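Local atomic coordinates of carbohydrate kinase, FGGY (Novosphingobium aromaticivorans, PDB entry 3H6E), a protein that probably phosphorylates a sugar or related carbohydrate substrate as a member of the FGGY kinase family. Residues L255-F261 with F397-F403; R302-L307 with I338-M343; F346-P350 with V377-A381; C371-A375 with V402-L407. All coordinates share one frame; numbering follows the deposited sequence.

Contact 1: L255-F261 with F397-F403; sequences LSTGTWF and FAEADVF
Leu255, in strand 252-256, points CD2 at the rim of the Phe403 ring and meets CZ near the ring plane at 3.9 Å. Two residues on, Thr257 holds OG1 between its backbone N and carbonyl carbon (chi1 68°), so that the oxygen faces the 3-10 segment; it accepts a bent hydrogen bond from Phe397 N at 3.1 Å (142°) and also bonds to Glu394 O. The Gly258 N lies at the edge of the Phe397 ring, 3.6 Å from CD2. Phe261 closes the turn and works on two aromatic rings at once. Its CZ sits over one face of Phe397, 3.6 Å from CG and offset toward the rim, with the rings oblique. On the other side, Phe261 CE2 comes 3.8 Å from Phe403 CZ, the edge of Phe261 turned toward the face of Phe403, offset, planes at 76°. The three phenylalanines thus form an aromatic cluster, and Thr257 CB covers one face of Phe261 while OG1 makes the polar link. The arrangement belongs to a beta-hairpin turn between strands 252-256 and 261-266 of the actin-like ATPase fold, consistent with the turn that in related kinases lies near the nucleotide phosphates.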
# COMPACT_ATOMS: atom_id res chain seq x y z
N LEU A 255 0.20 -8.48 -6.14
CA LEU A 255 -1.06 -7.86 -6.51
C LEU A 255 -2.01 -7.89 -5.32
O LEU A 255 -2.58 -8.93 -5.00
CB LEU A 255 -1.70 -8.58 -7.69
CG LEU A 255 -3.06 -8.02 -8.10
CD1 LEU A 255 -2.89 -6.79 -8.96
CD2 LEU A 255 -3.89 -9.07 -8.83
N SER A 256 -2.17 -6.74 -4.67
CA SER A 256 -3.09 -6.66 -3.54
C SER A 256 -4.50 -6.33 -4.03
O SER A 256 -4.69 -5.60 -5.01
CB SER A 256 -2.62 -5.64 -2.50
OG SER A 256 -2.59 -4.34 -3.03
N THR A 257 -5.50 -6.88 -3.35
CA THR A 257 -6.88 -6.70 -3.75
C THR A 257 -7.73 -6.20 -2.59
O THR A 257 -7.30 -6.22 -1.44
CB THR A 257 -7.48 -8.00 -4.34
OG1 THR A 257 -7.61 -8.99 -3.30
CG2 THR A 257 -6.59 -8.54 -5.44
N GLY A 258 -8.95 -5.79 -2.90
CA GLY A 258 -9.83 -5.12 -1.96
C GLY A 258 -10.61 -4.06 -2.74
O GLY A 258 -10.87 -4.24 -3.93
N THR A 259 -10.96 -2.96 -2.09
CA THR A 259 -11.58 -1.86 -2.82
C THR A 259 -10.68 -1.49 -4.00
O THR A 259 -11.15 -1.33 -5.13
CB THR A 259 -11.81 -0.62 -1.94
OG1 THR A 259 -12.79 -0.92 -0.94
CG2 THR A 259 -12.30 0.54 -2.78
N TRP A 260 -9.39 -1.37 -3.73
CA TRP A 260 -8.40 -1.14 -4.78
C TRP A 260 -7.62 -2.42 -5.08
O TRP A 260 -7.14 -3.10 -4.18
CB TRP A 260 -7.42 -0.04 -4.36
CG TRP A 260 -7.95 1.35 -4.48
CD1 TRP A 260 -8.61 2.07 -3.52
CD2 TRP A 260 -7.87 2.21 -5.63
NE1 TRP A 260 -8.95 3.31 -4.00
CE2 TRP A 260 -8.50 3.42 -5.29
CE3 TRP A 260 -7.32 2.06 -6.91
CZ2 TRP A 260 -8.59 4.49 -6.18
CZ3 TRP A 260 -7.42 3.12 -7.79
CH2 TRP A 260 -8.05 4.32 -7.43
N PHE A 261 -7.51 -2.74 -6.37
CA PHE A 261 -6.59 -3.76 -6.82
C PHE A 261 -5.30 -3.05 -7.22
O PHE A 261 -5.31 -2.20 -8.11
CB PHE A 261 -7.16 -4.50 -8.03
CG PHE A 261 -8.24 -5.49 -7.69
CD1 PHE A 261 -9.16 -5.22 -6.70
CD2 PHE A 261 -8.34 -6.68 -8.39
CE1 PHE A 261 -10.16 -6.13 -6.39
CE2 PHE A 261 -9.34 -7.59 -8.10
CZ PHE A 261 -10.25 -7.32 -7.10
N PHE A 397 -9.68 -11.04 -2.28
CA PHE A 397 -9.98 -11.63 -3.58
C PHE A 397 -9.01 -12.76 -3.94
O PHE A 397 -9.04 -13.29 -5.05
CB PHE A 397 -10.04 -10.56 -4.67
CG PHE A 397 -11.24 -9.66 -4.56
CD1 PHE A 397 -12.42 -9.99 -5.20
CD2 PHE A 397 -11.19 -8.50 -3.80
CE1 PHE A 397 -13.53 -9.17 -5.09
CE2 PHE A 397 -12.29 -7.68 -3.70
CZ PHE A 397 -13.46 -8.02 -4.34
N ALA A 398 -8.15 -13.11 -2.99
CA ALA A 398 -7.33 -14.31 -3.10
C ALA A 398 -8.17 -15.57 -2.92
O ALA A 398 -7.86 -16.62 -3.49
CB ALA A 398 -6.20 -14.27 -2.08
N GLU A 399 -9.22 -15.45 -2.12
CA GLU A 399 -10.16 -16.55 -1.92
C GLU A 399 -11.16 -16.62 -3.07
O GLU A 399 -12.10 -17.42 -3.03
CB GLU A 399 -10.90 -16.40 -0.59
CG GLU A 399 -10.28 -17.17 0.57
CD GLU A 399 -9.06 -16.49 1.15
OE1 GLU A 399 -8.93 -15.25 0.98
OE2 GLU A 399 -8.23 -17.18 1.78
N ALA A 400 -10.96 -15.78 -4.08
CA ALA A 400 -11.86 -15.75 -5.24
C ALA A 400 -11.36 -16.67 -6.36
O ALA A 400 -10.71 -16.22 -7.31
CB ALA A 400 -12.02 -14.33 -5.75
N ASP A 401 -11.70 -17.95 -6.24
CA ASP A 401 -11.24 -18.98 -7.18
C ASP A 401 -11.35 -18.61 -8.66
O ASP A 401 -10.45 -18.88 -9.44
CB ASP A 401 -11.95 -20.31 -6.91
CG ASP A 401 -11.14 -21.23 -6.02
OD1 ASP A 401 -10.02 -21.61 -6.43
OD2 ASP A 401 -11.62 -21.58 -4.92
N VAL A 402 -12.47 -18.02 -9.04
CA VAL A 402 -12.67 -17.66 -10.44
C VAL A 402 -11.68 -16.59 -10.87
O VAL A 402 -11.16 -16.62 -11.99
CB VAL A 402 -14.11 -17.16 -10.70
CG1 VAL A 402 -14.30 -16.89 -12.18
CG2 VAL A 402 -15.12 -18.19 -10.20
N PHE A 403 -11.40 -15.64 -9.98
CA PHE A 403 -10.46 -14.56 -10.28
C PHE A 403 -9.03 -15.07 -10.45
O PHE A 403 -8.44 -14.90 -11.51
CB PHE A 403 -10.51 -13.48 -9.19
CG PHE A 403 -9.42 -12.46 -9.32
CD1 PHE A 403 -9.42 -11.56 -10.38
CD2 PHE A 403 -8.40 -12.38 -8.38
CE1 PHE A 403 -8.41 -10.62 -10.50
CE2 PHE A 403 -7.39 -11.44 -8.50
CZ PHE A 403 -7.40 -10.56 -9.56

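Contact 2: R302-L307 with I338-M343; sequences REIETL and ILPTLM
Glu303 of helix 300-308 binds an ST turn at Thr341-Met343, in the loop that leaves strand 337-339. Within the turn Thr341 OG1 accepts a nearly straight bond from Met343 N at 3.2 Å (173°), and a cis peptide precedes Thr341. The Glu303 chain runs extended beyond CG and brings OE1 to Leu342 N, 2.9 Å away; the N-H comes from well above the carboxylate plane, not within it. The same OE1 is bonded to Tyr373 OH, so one buried oxygen takes two bonds, from the loop and from helix 363-384. With an alanine at Glu303, Leu342 N and Tyr373 OH would probably both lose this acceptor, and the helix its hold on the turn. The Leu342 side chain then lies against the helix: with CG beside its own backbone N (chi1 -63°), CD2 packs on Leu307 CD2 at 3.5 Å, the two chains crossing at about a right angle, and CD2 also passes Thr306 CB at 4.1 Å. Leu307 CG reaches on to Ile338 CD1 at 4.2 Å. At the solvent-exposed end, Arg302 CG rests on CG of Met343, a selenomethionine, at 3.6 Å, and the guanidinium NH1 lies 3.9 Å from its SE, obliquely. Around the contact, strand 355-357 pairs with strand 337-339, Tyr373 of helix 363-384 packs on Ile338, Pro340, Thr341 and Leu342, and Trp464 of helix 457-468 touches Leu339 and Pro340.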
# COMPACT_ATOMS: atom_id res chain seq x y z
N ARG A 302 -14.46 -2.25 -5.95
CA ARG A 302 -15.59 -1.33 -6.04
C ARG A 302 -16.50 -1.68 -7.21
O ARG A 302 -17.73 -1.57 -7.11
CB ARG A 302 -15.09 0.10 -6.18
CG ARG A 302 -16.15 1.08 -6.64
CD ARG A 302 -17.26 1.23 -5.61
NE ARG A 302 -16.79 1.88 -4.39
CZ ARG A 302 -16.80 3.19 -4.19
NH1 ARG A 302 -17.26 4.00 -5.14
NH2 ARG A 302 -16.36 3.70 -3.05
N GLU A 303 -15.91 -2.11 -8.31
CA GLU A 303 -16.68 -2.45 -9.50
C GLU A 303 -17.44 -3.76 -9.29
O GLU A 303 -18.62 -3.87 -9.59
CB GLU A 303 -15.77 -2.55 -10.72
CG GLU A 303 -14.78 -1.40 -10.83
CD GLU A 303 -14.18 -1.27 -12.21
OE1 GLU A 303 -14.92 -1.44 -13.20
OE2 GLU A 303 -12.96 -1.01 -12.31
N ILE A 304 -16.73 -4.75 -8.75
CA ILE A 304 -17.36 -6.02 -8.41
C ILE A 304 -18.58 -5.79 -7.51
O ILE A 304 -19.64 -6.38 -7.74
CB ILE A 304 -16.35 -6.96 -7.72
CG1 ILE A 304 -15.28 -7.40 -8.72
CG2 ILE A 304 -17.07 -8.16 -7.13
CD1 ILE A 304 -14.26 -8.38 -8.16
N GLU A 305 -18.42 -4.94 -6.50
CA GLU A 305 -19.50 -4.66 -5.55
C GLU A 305 -20.69 -3.99 -6.23
O GLU A 305 -21.83 -4.21 -5.84
CB GLU A 305 -19.00 -3.78 -4.41
CG GLU A 305 -19.95 -3.74 -3.23
CD GLU A 305 -19.84 -2.44 -2.44
OE1 GLU A 305 -19.31 -2.47 -1.31
OE2 GLU A 305 -20.29 -1.39 -2.97
N THR A 306 -20.41 -3.17 -7.23
CA THR A 306 -21.49 -2.57 -8.01
C THR A 306 -22.31 -3.69 -8.63
O THR A 306 -23.54 -3.66 -8.63
CB THR A 306 -20.96 -1.65 -9.12
OG1 THR A 306 -20.01 -0.72 -8.57
CG2 THR A 306 -22.10 -0.89 -9.78
N LEU A 307 -21.61 -4.70 -9.15
CA LEU A 307 -22.24 -5.84 -9.82
C LEU A 307 -23.04 -6.74 -8.87
O LEU A 307 -24.18 -7.10 -9.17
CB LEU A 307 -21.21 -6.68 -10.56
CG LEU A 307 -20.76 -6.27 -11.97
CD1 LEU A 307 -21.82 -5.40 -12.62
CD2 LEU A 307 -19.42 -5.56 -11.94
N ILE A 338 -18.49 -8.53 -19.33
CA ILE A 338 -18.63 -7.16 -18.84
C ILE A 338 -17.55 -6.27 -19.44
O ILE A 338 -16.37 -6.62 -19.42
CB ILE A 338 -18.45 -7.11 -17.31
CG1 ILE A 338 -19.41 -8.08 -16.62
CG2 ILE A 338 -18.62 -5.68 -16.79
CD1 ILE A 338 -19.02 -8.40 -15.18
N LEU A 339 -17.94 -5.10 -19.94
CA LEU A 339 -16.98 -4.15 -20.48
C LEU A 339 -16.69 -3.02 -19.48
O LEU A 339 -17.60 -2.52 -18.82
CB LEU A 339 -17.49 -3.57 -21.80
CG LEU A 339 -17.97 -4.59 -22.84
CD1 LEU A 339 -18.26 -3.90 -24.15
CD2 LEU A 339 -16.95 -5.70 -23.04
N PRO A 340 -15.41 -2.62 -19.37
CA PRO A 340 -14.95 -1.52 -18.51
C PRO A 340 -15.50 -0.18 -18.99
O PRO A 340 -15.74 -0.04 -20.19
CB PRO A 340 -13.43 -1.54 -18.70
CG PRO A 340 -13.12 -2.91 -19.22
CD PRO A 340 -14.30 -3.29 -20.06
N THR A 341 -15.68 0.78 -18.09
CA THR A 341 -15.36 0.62 -16.68
C THR A 341 -16.55 1.00 -15.81
O THR A 341 -17.45 1.71 -16.25
CB THR A 341 -14.18 1.52 -16.27
OG1 THR A 341 -13.81 1.25 -14.91
CG2 THR A 341 -14.56 2.99 -16.40
N LEU A 342 -16.55 0.52 -14.57
CA LEU A 342 -17.62 0.85 -13.63
C LEU A 342 -17.20 1.95 -12.65
O LEU A 342 -17.98 2.35 -11.79
CB LEU A 342 -18.09 -0.40 -12.88
CG LEU A 342 -18.72 -1.48 -13.77
CD1 LEU A 342 -17.66 -2.45 -14.27
CD2 LEU A 342 -19.82 -2.22 -13.03
N MSE A 343 -15.97 2.44 -12.80
CA MSE A 343 -15.47 3.57 -12.01
C MSE A 343 -14.81 4.63 -12.89
O MSE A 343 -13.59 4.74 -12.91
CB MSE A 343 -14.47 3.10 -10.96
CG MSE A 343 -15.07 2.74 -9.62
SE MSE A 343 -16.35 4.06 -8.93
CE MSE A 343 -15.25 5.66 -8.88

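Contact 3: F346-P350 with V377-A381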
# COMPACT_ATOMS: atom_id res chain seq x y z
N PHE A 346 -10.88 6.00 -13.26
CA PHE A 346 -9.96 5.16 -12.50
C PHE A 346 -9.56 3.91 -13.26
O PHE A 346 -10.36 3.34 -14.01
CB PHE A 346 -10.58 4.78 -11.15
CG PHE A 346 -10.93 5.96 -10.29
CD1 PHE A 346 -10.03 6.43 -9.34
CD2 PHE A 346 -12.14 6.60 -10.43
CE1 PHE A 346 -10.35 7.51 -8.55
CE2 PHE A 346 -12.46 7.69 -9.64
CZ PHE A 346 -11.56 8.14 -8.70
N GLY A 347 -8.32 3.47 -13.05
CA GLY A 347 -7.84 2.26 -13.67
C GLY A 347 -7.26 2.47 -15.05
O GLY A 347 -7.05 3.60 -15.49
N PRO A 348 -6.99 1.36 -15.75
CA PRO A 348 -6.42 1.35 -17.10
C PRO A 348 -7.40 1.86 -18.15
O PRO A 348 -6.97 2.34 -19.19
CB PRO A 348 -6.10 -0.13 -17.35
CG PRO A 348 -6.10 -0.76 -15.99
CD PRO A 348 -7.11 -0.00 -15.20
N TYR A 349 -8.70 1.75 -17.87
CA TYR A 349 -9.72 2.15 -18.84
C TYR A 349 -10.63 3.24 -18.28
O TYR A 349 -11.85 3.04 -18.20
CB TYR A 349 -10.58 0.95 -19.25
CG TYR A 349 -9.79 -0.25 -19.70
CD1 TYR A 349 -9.46 -0.43 -21.04
CD2 TYR A 349 -9.38 -1.22 -18.79
CE1 TYR A 349 -8.75 -1.54 -21.45
CE2 TYR A 349 -8.66 -2.33 -19.20
CZ TYR A 349 -8.35 -2.48 -20.53
OH TYR A 349 -7.65 -3.58 -20.94
N PRO A 350 -10.06 4.40 -17.93
CA PRO A 350 -10.77 5.44 -17.20
C PRO A 350 -12.12 5.77 -17.82
O PRO A 350 -13.08 6.01 -17.08
CB PRO A 350 -9.85 6.65 -17.31
CG PRO A 350 -8.51 6.08 -17.54
CD PRO A 350 -8.72 4.84 -18.35
N VAL A 377 -8.90 -6.93 -16.52
CA VAL A 377 -8.44 -5.58 -16.24
C VAL A 377 -7.15 -5.62 -15.43
O VAL A 377 -6.28 -4.77 -15.60
CB VAL A 377 -9.51 -4.75 -15.48
CG1 VAL A 377 -9.00 -3.34 -15.21
CG2 VAL A 377 -10.81 -4.70 -16.28
N ALA A 378 -7.03 -6.61 -14.55
CA ALA A 378 -5.79 -6.81 -13.81
C ALA A 378 -4.70 -7.22 -14.79
O ALA A 378 -3.54 -6.83 -14.65
CB ALA A 378 -5.96 -7.87 -12.74
N ASP A 379 -5.09 -8.00 -15.79
CA ASP A 379 -4.18 -8.45 -16.83
C ASP A 379 -3.60 -7.26 -17.59
O ASP A 379 -2.40 -7.20 -17.85
CB ASP A 379 -4.91 -9.38 -17.80
CG ASP A 379 -4.05 -9.78 -18.97
OD1 ASP A 379 -3.21 -10.70 -18.81
OD2 ASP A 379 -4.21 -9.19 -20.06
N THR A 380 -4.46 -6.32 -17.95
CA THR A 380 -4.03 -5.10 -18.63
C THR A 380 -3.12 -4.27 -17.73
O THR A 380 -2.13 -3.70 -18.18
CB THR A 380 -5.24 -4.25 -19.07
OG1 THR A 380 -5.94 -4.94 -20.11
CG2 THR A 380 -4.79 -2.89 -19.59
N ALA A 381 -3.46 -4.20 -16.44
CA ALA A 381 -2.71 -3.40 -15.48
C ALA A 381 -1.31 -3.97 -15.22
O ALA A 381 -0.33 -3.23 -15.15
CB ALA A 381 -3.47 -3.26 -14.19
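Tyr349 and Thr380 approach head-on from opposite directions, the phenol from the loop and the hydroxyl from helix 363-384. Thr380 OG1 lies near the plane of the tyrosine ring and hydrogen-bonds Tyr349 OH; the modelled separation of 2.3 Å is too short to be trusted, although the pairing of the two groups is plain. The threonine turns OG1 back beside its own backbone N (chi1 -68°), within weak hydrogen-bonding distance of Leu376 O, while CG2 passes to the ring at 3.7 Å from Tyr349 CZ. At the ring edge too, Val377 CG1 lies 4.1 Å from Tyr349 CE2, the two side chains running past each other in opposite directions. Pro348 meets the helix with its pyrrolidine ring, roughly at a right angle to the valine: CD lies 3.8 Å from Val377 CG1, CB 3.8 Å from Thr380 CG2, and CG 4.1 Å from Ala381 CB. Pro348 thus bridges Val377, Thr380 and Ala381 on one side of the helix, and the tyrosine beside it adds the polar tie. This is packing of the loop between strands 337-339 and 355-357 on helix 363-384. Phe298 of strand 292-298 touches both Pro348 and Val377, and Ala296 of that strand meets Ala381. Arg280 makes a cation-pi contact with Tyr349, and Trp464 and Val468 of helix 457-468 also touch this tyrosine.

Contact 4: C371-A375 with V402-L407; sequences CLYAA and VFVRAL
Val402, in the first turn of helix 401-410, presses CB against Cys371 CB at 3.4 Å, and its CG1 continues to Leu372 CD2 at 3.6 Å, the valine and leucine chains crossing at an angle. Next, Phe403 turns its ring edge to the backbone of helix 363-384. With CG opposite its own N (chi1 171°), the ring lies alongside that helix: CD1 is 3.7 Å from Cys371 O, CE1 is 3.6 Å from Ala374 O, and Ala375 N borders the same edge. Here the ring edge packs against Ala374 and Ala375; a serine in its place would probably open a gap beside them. One turn on, Ala406 CB touches Leu372 CD2 at 3.7 Å and Ala375 CB at 3.8 Å, the two alanines being small side chains, consistent with the close approach of the helices. Leu407 closes the interface, its CD1 4.0 Å from Ala375 O. No hydrogen bond joins the two segments; the contact is apolar and wholly buried, its local axes 8.1 Å apart at closest and crossing at -43°. Helix 401-410 links the neighbouring parallel strands 390-394 and 415-419 in a beta-alpha-beta crossover, and here it lies against helix 363-384. Residues of helix 321-326 (Leu324 and Leu325) and Val328 cover Val402, Val331 and Tyr460 cover Leu372, and Leu457 packs on Ala406.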
# COMPACT_ATOMS: atom_id res chain seq x y z
N CYS A 371 -15.78 -11.96 -11.73
CA CYS A 371 -14.41 -12.36 -11.42
C CYS A 371 -13.54 -12.41 -12.66
O CYS A 371 -12.32 -12.28 -12.57
CB CYS A 371 -14.41 -13.73 -10.74
SG CYS A 371 -15.21 -13.77 -9.13
N LEU A 372 -14.16 -12.61 -13.82
CA LEU A 372 -13.42 -12.68 -15.08
C LEU A 372 -13.02 -11.29 -15.54
O LEU A 372 -11.90 -11.07 -16.00
CB LEU A 372 -14.25 -13.37 -16.17
CG LEU A 372 -14.56 -14.85 -15.99
CD1 LEU A 372 -15.03 -15.47 -17.31
CD2 LEU A 372 -13.35 -15.60 -15.44
N TYR A 373 -13.96 -10.35 -15.42
CA TYR A 373 -13.73 -8.96 -15.82
C TYR A 373 -12.58 -8.34 -15.04
O TYR A 373 -11.83 -7.51 -15.56
CB TYR A 373 -15.02 -8.15 -15.64
CG TYR A 373 -14.81 -6.65 -15.60
CD1 TYR A 373 -14.75 -5.90 -16.76
CD2 TYR A 373 -14.67 -5.98 -14.39
CE1 TYR A 373 -14.56 -4.54 -16.73
CE2 TYR A 373 -14.47 -4.62 -14.34
CZ TYR A 373 -14.42 -3.90 -15.51
OH TYR A 373 -14.23 -2.54 -15.47
N ALA A 374 -12.44 -8.74 -13.78
CA ALA A 374 -11.40 -8.20 -12.92
C ALA A 374 -10.05 -8.82 -13.26
O ALA A 374 -9.00 -8.21 -13.07
CB ALA A 374 -11.75 -8.42 -11.45
N ALA A 375 -10.09 -10.05 -13.77
CA ALA A 375 -8.88 -10.74 -14.19
C ALA A 375 -8.32 -10.07 -15.44
O ALA A 375 -7.11 -9.87 -15.57
CB ALA A 375 -9.17 -12.20 -14.46
N VAL A 402 -12.47 -18.02 -9.04
CA VAL A 402 -12.67 -17.66 -10.44
C VAL A 402 -11.68 -16.59 -10.87
O VAL A 402 -11.16 -16.62 -11.99
CB VAL A 402 -14.11 -17.16 -10.70
CG1 VAL A 402 -14.30 -16.89 -12.18
CG2 VAL A 402 -15.12 -18.19 -10.20
N PHE A 403 -11.40 -15.64 -9.98
CA PHE A 403 -10.46 -14.56 -10.28
C PHE A 403 -9.03 -15.07 -10.45
O PHE A 403 -8.44 -14.90 -11.51
CB PHE A 403 -10.51 -13.48 -9.19
CG PHE A 403 -9.42 -12.46 -9.32
CD1 PHE A 403 -9.42 -11.56 -10.38
CD2 PHE A 403 -8.40 -12.38 -8.38
CE1 PHE A 403 -8.41 -10.62 -10.50
CE2 PHE A 403 -7.39 -11.44 -8.50
CZ PHE A 403 -7.40 -10.56 -9.56
N VAL A 404 -8.50 -15.69 -9.42
CA VAL A 404 -7.11 -16.15 -9.40
C VAL A 404 -6.85 -17.15 -10.52
O VAL A 404 -5.81 -17.04 -11.22
CB VAL A 404 -6.76 -16.81 -8.05
CG1 VAL A 404 -5.35 -17.39 -8.10
CG2 VAL A 404 -6.89 -15.80 -6.92
N ARG A 405 -7.71 -18.13 -10.70
CA ARG A 405 -7.52 -19.15 -11.73
C ARG A 405 -7.64 -18.58 -13.15
O ARG A 405 -6.97 -19.04 -14.07
CB ARG A 405 -8.49 -20.32 -11.53
CG ARG A 405 -8.27 -21.07 -10.22
CD ARG A 405 -9.11 -22.33 -10.15
NE ARG A 405 -8.59 -23.38 -11.02
CZ ARG A 405 -9.12 -24.59 -11.13
NH1 ARG A 405 -10.20 -24.91 -10.43
NH2 ARG A 405 -8.58 -25.49 -11.94
N ALA A 406 -8.50 -17.59 -13.32
CA ALA A 406 -8.61 -16.90 -14.59
C ALA A 406 -7.30 -16.18 -14.87
O ALA A 406 -6.85 -16.09 -16.01
CB ALA A 406 -9.77 -15.92 -14.58
N LEU A 407 -6.68 -15.67 -13.81
CA LEU A 407 -5.40 -14.99 -13.93
C LEU A 407 -4.32 -15.98 -14.36
O LEU A 407 -3.53 -15.70 -15.26
CB LEU A 407 -5.02 -14.32 -12.61
CG LEU A 407 -3.96 -13.23 -12.73
CD1 LEU A 407 -4.42 -12.17 -13.73
CD2 LEU A 407 -3.65 -12.62 -11.37

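From the N terminus, the hairpin turn 255-261 opens contact 1, which 397-403 closes 136 residues later. Inside that loop, contact 2 closes first, joining helix 300-308 to the end of strand 337-339 and the loop after it; contact 3 then opens at 346-350 and closes at 377-381. Segment 371-375 opens contact 4 before contact 3 has closed, and contact 4 closes on 402-407, so contact 4 crosses both contact 3 and contact 1. Helix 363-384 serves contacts 3 and 4, helix 401-410 contacts 1 and 4. A probable hydrogen bond from Tyr373 to Glu303 ties contact 4 to contact 2, and Ile304 packs on Phe397. Together they join the central strands, helices and loop of the C-terminal domain.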